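Metallocarboxypeptidase (PDB 3DWC) probably removes single amino acids other than proline from the C-terminal end of peptides, as a metal-dependent carboxypeptidase of the M32 family. Local coordinates at residues K281-T285 and Q286-M290; R439-G442 and E443-D447. All coordinates share one frame; numbering follows the deposited sequence.

Interaction 1 of 2, residues K281-T285 and Q286-M290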
loop_
_atom_site.group_PDB
_atom_site.type_symbol
_atom_site.label_atom_id
_atom_site.label_comp_id
_atom_site.label_asym_id
_atom_site.label_seq_id
_atom_site.Cartn_x
_atom_site.Cartn_y
_atom_site.Cartn_z
ATOM N N LYS B 281 21.775 5.608 -14.926
ATOM C CA LYS B 281 20.667 6.370 -15.486
ATOM C C LYS B 281 20.332 5.806 -16.881
ATOM O O LYS B 281 21.214 5.416 -17.666
ATOM C CB LYS B 281 21.013 7.877 -15.512
ATOM C CG LYS B 281 19.918 8.783 -16.167
ATOM C CD LYS B 281 20.553 9.762 -17.222
ATOM C CE LYS B 281 19.785 9.756 -18.594
ATOM N NZ LYS B 281 20.710 9.680 -19.823
ATOM N N GLY B 282 19.045 5.737 -17.163
ATOM C CA GLY B 282 18.552 5.265 -18.447
ATOM C C GLY B 282 18.300 3.768 -18.432
ATOM O O GLY B 282 17.860 3.211 -19.429
ATOM N N PHE B 283 18.586 3.121 -17.307
ATOM C CA PHE B 283 18.348 1.689 -17.142
ATOM C C PHE B 283 17.439 1.386 -15.967
ATOM O O PHE B 283 17.471 0.302 -15.385
ATOM C CB PHE B 283 19.680 0.989 -16.991
ATOM C CG PHE B 283 20.441 0.857 -18.296
ATOM C CD1 PHE B 283 21.295 1.868 -18.744
ATOM C CD2 PHE B 283 20.302 -0.295 -19.067
ATOM C CE1 PHE B 283 21.998 1.725 -19.914
ATOM C CE2 PHE B 283 20.999 -0.457 -20.241
ATOM C CZ PHE B 283 21.847 0.564 -20.684
ATOM N N GLU B 284 16.568 2.337 -15.659
ATOM C CA GLU B 284 15.838 2.324 -14.373
ATOM C C GLU B 284 14.970 1.078 -14.107
ATOM O O GLU B 284 14.924 0.593 -12.972
ATOM C CB GLU B 284 15.004 3.610 -14.236
ATOM C CG GLU B 284 15.856 4.848 -13.989
ATOM C CD GLU B 284 16.366 5.515 -15.250
ATOM O OE1 GLU B 284 17.189 6.427 -15.105
ATOM O OE2 GLU B 284 15.977 5.148 -16.380
ATOM N N THR B 285 14.351 0.530 -15.141
ATOM C CA THR B 285 13.455 -0.649 -14.995
ATOM C C THR B 285 14.167 -1.999 -15.275
ATOM O O THR B 285 13.519 -3.045 -15.377
ATOM C CB THR B 285 12.300 -0.531 -15.982
ATOM O OG1 THR B 285 12.804 -0.692 -17.320
ATOM C CG2 THR B 285 11.610 0.846 -15.850
ATOM N N GLN B 286 15.501 -1.961 -15.347
ATOM C CA GLN B 286 16.337 -3.097 -15.708
ATOM C C GLN B 286 17.203 -3.615 -14.566
ATOM O O GLN B 286 17.561 -2.856 -13.644
ATOM C CB GLN B 286 17.283 -2.661 -16.836
ATOM C CG GLN B 286 16.560 -2.212 -18.111
ATOM C CD GLN B 286 15.785 -3.328 -18.754
ATOM O OE1 GLN B 286 16.346 -4.389 -19.048
ATOM N NE2 GLN B 286 14.477 -3.096 -18.999
ATOM N N PRO B 287 17.645 -4.876 -14.679
ATOM C CA PRO B 287 18.356 -5.490 -13.596
ATOM C C PRO B 287 19.798 -4.968 -13.382
ATOM O O PRO B 287 20.363 -5.210 -12.325
ATOM C CB PRO B 287 18.288 -6.976 -13.953
ATOM C CG PRO B 287 18.272 -7.001 -15.405
ATOM C CD PRO B 287 17.512 -5.797 -15.826
ATOM N N VAL B 288 20.370 -4.235 -14.344
ATOM C CA VAL B 288 21.662 -3.563 -14.120
ATOM C C VAL B 288 21.522 -2.338 -13.184
ATOM O O VAL B 288 22.474 -1.935 -12.527
ATOM C CB VAL B 288 22.287 -3.129 -15.434
ATOM C CG1 VAL B 288 21.550 -1.931 -16.029
ATOM C CG2 VAL B 288 23.828 -2.859 -15.231
ATOM N N CYS B 289 20.325 -1.749 -13.140
ATOM C CA CYS B 289 20.062 -0.650 -12.239
ATOM C C CYS B 289 19.510 -1.220 -10.967
ATOM O O CYS B 289 18.340 -1.046 -10.678
ATOM C CB CYS B 289 19.099 0.341 -12.846
ATOM S SG CYS B 289 18.723 1.683 -11.737
ATOM N N MET B 290 20.381 -1.887 -10.214
ATOM C CA MET B 290 20.103 -2.473 -8.920
ATOM C C MET B 290 21.342 -2.480 -8.005
ATOM O O MET B 290 22.476 -2.487 -8.490
ATOM C CB MET B 290 19.713 -3.915 -9.106
ATOM C CG MET B 290 18.584 -4.085 -10.056
ATOM S SD MET B 290 17.537 -5.410 -9.514
ATOM C CE MET B 290 16.789 -4.452 -8.192
HETATM O O HOH W 1 15.501 -2.119 -11.694
#
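Phe283 overlaps Val288 through the root of its side chain: CB of Phe283 lies 3.6 Å from Val288 CG1, and the same methyl lies 3.7 Å from Phe283 CD2, meeting the ring obliquely. Val288 puts CG1 there by setting it between its own backbone N and carbonyl carbon (chi1 73°). Cys289 comes in alongside, its CB 4.2 Å from Phe283 CB, while its SG rests 4.0 Å from Glu284 CA.

The backbone explains this closeness. Two type I turns, Phe283 to Gln286 and Gln286 to Cys289, share Gln286 and fold the chain back on itself. The first is closed by Gln286 N bonding to Phe283 O at 3.0 Å, the second by Cys289 N bonding to Gln286 O. One water lies within bonding distance of Glu284 O and Gln286 O, bridging the two turns. Upstream, Gly282 N gives Glu284 OE1 an almost straight bond (176°) from above the carboxylate plane.

The buried Gln286 amide turns outward from the loop, to Asn83 and to Glu10 O, and Thr285 OG1 bonds Thr14. Backbone bonds and a small apolar patch thus shape the double turn, whereas its polar side chains tie it to helices 3-32 and 78-95.

Interaction 2 of 2, residues R439-G442 and E443-D447; sequences RELG and EEVVD
Leu441 and Val446 make the apolar part of this helix-to-helix corner, with Leu441 CB 4.0 Å from Val446 CG2. Val445 adds a second, looser touch from the neighbouring position, its CG1 4.3 Å from Leu441 CB. Both valines hold CG1 anti to the backbone N (chi1 171° in Val445), which leaves each CG2 beside that N and facing back toward the end of the preceding helix. There Val445 CG2 sits against the carbonyl of Leu441, 3.2 Å from its O, and Val446 CG2 covers Gly442 O. Beyond the corner, Val446 is buried against Met434 and Val437 of helix 421-441 and Ile458 of helix 456-467, and Leu441 also packs on Lys461.

The backbone bond is equally local. Val446 N donates to Gly442 O at 3.1 Å, with a nearly straight N-H (175°) aimed close to the line of the carbonyl. It is the first i to i+4 bond of helix 443-451, and Asp447 N to Glu443 O follows it. Gly442 ends helix 421-441 with a positive phi (105°) and at the same time holds the N-cap position of the next helix, so the chain changes direction at a single residue.

Among the charges, Glu440 ties the end of helix 421-441 to helix 456-467 through Lys461 and Lys465. Arg438 bridges to Glu443 OE1 and Asp447 OD1, linking two successive turns of helix 443-451 back to the helix before it. Glu443, in the first turn, would be expected to suit the positive end of the helix dipole; Asp447 stands one turn later.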
loop_
_atom_site.group_PDB
_atom_site.type_symbol
_atom_site.label_atom_id
_atom_site.label_comp_id
_atom_site.label_asym_id
_atom_site.label_seq_id
_atom_site.Cartn_x
_atom_site.Cartn_y
_atom_site.Cartn_z
ATOM N N ARG B 439 40.977 9.902 2.766
ATOM C CA ARG B 439 42.152 10.073 1.930
ATOM C C ARG B 439 41.943 11.144 0.880
ATOM O O ARG B 439 42.788 11.998 0.641
ATOM C CB ARG B 439 42.419 8.757 1.186
ATOM C CG ARG B 439 43.742 8.170 1.421
ATOM C CD ARG B 439 44.194 7.390 0.224
ATOM N NE ARG B 439 43.354 6.222 0.007
ATOM C CZ ARG B 439 42.615 5.981 -1.075
ATOM N NH1 ARG B 439 42.570 6.837 -2.107
ATOM N NH2 ARG B 439 41.926 4.844 -1.125
ATOM N N GLU B 440 40.806 11.073 0.203
ATOM C CA GLU B 440 40.542 12.038 -0.879
ATOM C C GLU B 440 40.174 13.443 -0.423
ATOM O O GLU B 440 40.654 14.444 -0.949
ATOM C CB GLU B 440 39.429 11.499 -1.757
ATOM C CG GLU B 440 39.886 10.325 -2.582
ATOM C CD GLU B 440 38.803 9.779 -3.495
ATOM O OE1 GLU B 440 37.718 10.395 -3.642
ATOM O OE2 GLU B 440 39.054 8.721 -4.082
ATOM N N LEU B 441 39.264 13.525 0.525
ATOM C CA LEU B 441 38.753 14.818 0.996
ATOM C C LEU B 441 39.634 15.420 2.109
ATOM O O LEU B 441 39.636 16.626 2.309
ATOM C CB LEU B 441 37.340 14.593 1.549
ATOM C CG LEU B 441 36.066 14.962 0.793
ATOM C CD1 LEU B 441 36.192 15.145 -0.703
ATOM C CD2 LEU B 441 34.903 14.117 1.201
ATOM N N GLY B 442 40.327 14.566 2.865
ATOM C CA GLY B 442 41.150 15.017 3.974
ATOM C C GLY B 442 40.463 14.707 5.299
ATOM O O GLY B 442 39.273 14.832 5.442
ATOM N N GLU B 443 41.245 14.350 6.286
ATOM C CA GLU B 443 40.733 13.933 7.578
ATOM C C GLU B 443 39.960 15.039 8.293
ATOM O O GLU B 443 38.849 14.814 8.781
ATOM C CB GLU B 443 41.899 13.451 8.441
ATOM C CG GLU B 443 42.467 12.098 7.904
ATOM C CD GLU B 443 41.630 10.938 8.339
ATOM O OE1 GLU B 443 40.848 11.139 9.289
ATOM O OE2 GLU B 443 41.762 9.841 7.754
ATOM N N GLU B 444 40.528 16.228 8.313
ATOM C CA GLU B 444 39.912 17.375 8.987
ATOM C C GLU B 444 38.640 17.853 8.238
ATOM O O GLU B 444 37.629 18.239 8.858
ATOM C CB GLU B 444 40.987 18.484 9.150
ATOM C CG GLU B 444 40.506 19.941 9.331
ATOM C CD GLU B 444 41.649 20.955 9.194
ATOM O OE1 GLU B 444 41.632 21.736 8.194
ATOM O OE2 GLU B 444 42.577 20.932 10.067
ATOM N N VAL B 445 38.646 17.760 6.911
ATOM C CA VAL B 445 37.456 18.087 6.117
ATOM C C VAL B 445 36.276 17.128 6.438
ATOM O O VAL B 445 35.167 17.565 6.700
ATOM C CB VAL B 445 37.752 18.019 4.612
ATOM C CG1 VAL B 445 36.452 18.133 3.773
ATOM C CG2 VAL B 445 38.836 19.084 4.234
ATOM N N VAL B 446 36.521 15.827 6.408
ATOM C CA VAL B 446 35.478 14.864 6.746
ATOM C C VAL B 446 34.991 15.141 8.157
ATOM O O VAL B 446 33.804 15.220 8.361
ATOM C CB VAL B 446 35.934 13.406 6.579
ATOM C CG1 VAL B 446 34.830 12.420 7.005
ATOM C CG2 VAL B 446 36.373 13.150 5.132
ATOM N N ASP B 447 35.890 15.269 9.135
ATOM C CA ASP B 447 35.462 15.567 10.512
ATOM C C ASP B 447 34.608 16.837 10.618
ATOM O O ASP B 447 33.597 16.853 11.340
ATOM C CB ASP B 447 36.644 15.654 11.456
ATOM C CG ASP B 447 37.276 14.303 11.738
ATOM O OD1 ASP B 447 36.632 13.260 11.463
ATOM O OD2 ASP B 447 38.427 14.302 12.235
#

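How the interactions relate
Both interactions are short-range features of one M32 metallopeptidase chain, and they come in series: residues 281-290 lie in the loop between helices 259-276 and 294-309, and residues 439-447 form the junction of helices 421-441 and 443-451. Their centres are 32 Å apart and their nearest atoms about 20 Å, so neither touches the other. Interaction 1 is tied to the metal site through the chain: the helices that flank its loop carry the cobalt ligands, His267 and His271 on the first and Glu298 on the second. Interaction 2 turns the chain near the periphery. Each shapes a bend in a mostly helical fold, away from the annotated sites.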